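Local coordinates for putative uncharacterized protein (Pseudomonas phage 201phi2-1, PDB 3R4V) that is a phage tubulin-like protein of the tubulin family, with guanosine-5'-diphosphate in its nucleotide pocket, at residues 175-180 with 258-263. Sequence-based numbering, arbitrary orientation.
Sequences VVLLVN and LDVTDD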
# COMPACT_ATOMS: atom_id res chain seq x y z
N VAL A 175 6.91 -2.51 11.20
CA VAL A 175 6.73 -1.06 11.22
C VAL A 175 6.06 -0.63 12.52
O VAL A 175 6.40 0.41 13.08
CB VAL A 175 5.91 -0.54 9.99
CG1 VAL A 175 5.72 0.97 10.10
CG2 VAL A 175 6.64 -0.89 8.72
N VAL A 176 5.10 -1.42 13.01
CA VAL A 176 4.45 -1.12 14.28
C VAL A 176 5.50 -1.12 15.38
O VAL A 176 5.49 -0.26 16.26
CB VAL A 176 3.30 -2.10 14.61
CG1 VAL A 176 2.84 -1.92 16.05
CG2 VAL A 176 2.14 -1.87 13.64
N LEU A 177 6.43 -2.06 15.29
CA LEU A 177 7.54 -2.14 16.24
C LEU A 177 8.43 -0.91 16.12
O LEU A 177 8.75 -0.25 17.12
CB LEU A 177 8.36 -3.41 15.98
CG LEU A 177 9.71 -3.50 16.67
CD1 LEU A 177 9.51 -3.64 18.17
CD2 LEU A 177 10.51 -4.66 16.10
N LEU A 178 8.83 -0.60 14.89
CA LEU A 178 9.66 0.57 14.61
C LEU A 178 9.14 1.82 15.30
O LEU A 178 9.92 2.56 15.91
CB LEU A 178 9.76 0.81 13.10
CG LEU A 178 10.45 2.11 12.65
CD1 LEU A 178 11.91 2.11 13.09
CD2 LEU A 178 10.34 2.33 11.13
N VAL A 179 7.83 2.07 15.18
CA VAL A 179 7.23 3.32 15.66
C VAL A 179 6.62 3.22 17.07
O VAL A 179 5.82 4.06 17.47
CB VAL A 179 6.23 3.90 14.61
CG1 VAL A 179 6.91 3.99 13.25
CG2 VAL A 179 5.01 3.00 14.50
N ASN A 180 7.02 2.20 17.83
CA ASN A 180 6.48 2.01 19.18
C ASN A 180 7.08 2.93 20.27
O ASN A 180 6.68 2.87 21.43
CB ASN A 180 6.54 0.53 19.60
CG ASN A 180 7.90 0.11 20.19
OD1 ASN A 180 8.84 0.91 20.28
ND2 ASN A 180 8.00 -1.15 20.60
N LEU A 258 8.86 -7.42 24.15
CA LEU A 258 8.35 -8.69 23.65
C LEU A 258 8.02 -8.67 22.16
O LEU A 258 7.89 -9.72 21.53
CB LEU A 258 7.11 -9.10 24.45
CG LEU A 258 7.35 -9.43 25.92
CD1 LEU A 258 6.04 -9.45 26.68
CD2 LEU A 258 8.08 -10.76 26.05
N ASP A 259 7.89 -7.47 21.59
CA ASP A 259 7.60 -7.34 20.17
C ASP A 259 8.86 -7.44 19.30
O ASP A 259 8.78 -7.47 18.08
CB ASP A 259 6.86 -6.03 19.88
CG ASP A 259 5.45 -6.02 20.45
OD1 ASP A 259 4.93 -7.11 20.77
OD2 ASP A 259 4.87 -4.92 20.57
N VAL A 260 10.02 -7.50 19.94
CA VAL A 260 11.27 -7.57 19.19
C VAL A 260 11.46 -8.97 18.59
O VAL A 260 11.76 -9.93 19.30
CB VAL A 260 12.47 -7.16 20.06
CG1 VAL A 260 13.78 -7.46 19.34
CG2 VAL A 260 12.37 -5.69 20.40
N THR A 261 11.26 -9.05 17.28
CA THR A 261 11.22 -10.32 16.57
C THR A 261 12.56 -10.71 15.95
O THR A 261 12.83 -11.89 15.73
CB THR A 261 10.15 -10.28 15.45
OG1 THR A 261 10.31 -9.08 14.68
CG2 THR A 261 8.75 -10.29 16.04
N ASP A 262 13.39 -9.71 15.67
CA ASP A 262 14.66 -9.90 14.96
C ASP A 262 15.76 -9.09 15.62
O ASP A 262 15.49 -8.08 16.27
CB ASP A 262 14.53 -9.46 13.51
CG ASP A 262 13.33 -10.06 12.81
OD1 ASP A 262 12.20 -9.57 13.03
OD2 ASP A 262 13.51 -11.02 12.04
N ASP A 263 17.01 -9.51 15.43
CA ASP A 263 18.16 -8.87 16.05
C ASP A 263 18.50 -7.51 15.42
O ASP A 263 19.05 -6.63 16.09
CB ASP A 263 19.37 -9.80 15.99
CG ASP A 263 20.55 -9.28 16.78
OD1 ASP A 263 20.55 -9.45 18.02
OD2 ASP A 263 21.48 -8.72 16.17
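Leu177 spreads its two methyls over the carbonyl of Asp259, CD1 reaching on to Asp259 CB and to Val260 CG2. CD2 comes 3.8 Å from the carbonyl O of Asp259, while CD1 of Leu177 lies 4.0 Å from CB of Asp259 and 4.2 Å from CG2 of Val260. The leucine sends its CG anti to the backbone N (chi1 167°), which carries the fork away from the helix toward the loop. The side chains of Leu177 and Asp259 run alongside each other with opposite headings; it is the methylene of the aspartate, not its carboxylate, that meets the leucine. Across the two segments no hydrogen bond forms, and only 154 Å² is buried, so van der Waals contact accounts for the pairing. In the phage tubulin-like fold this is a meeting of the C-terminal end of helix 161-178 with the loop joining strands 247-252 and 264-270, a loop belonging to the C-terminal domain. Leu177 also touches Ile265 on strand 264-270; it is buried, whereas Asp259 is exposed. Polar bonds flank the apolar patch: ND2 of Asn180 donates to a carboxylate oxygen of Asp257, whose other oxygen receives the backbone N of Asp259, so one aspartate bridges helix end and loop. The helix itself finishes with Val179 N bonded to Val175 O at 3.0 Å, and helical geometry ends at Val179. Farther along the loop, Thr261 OG1 donates to Asp262 OD1 over 2.6 Å, meeting the carboxylate on its anti side, 28° out of plane; Lys174 makes a long, weak ion pair with the same oxygen.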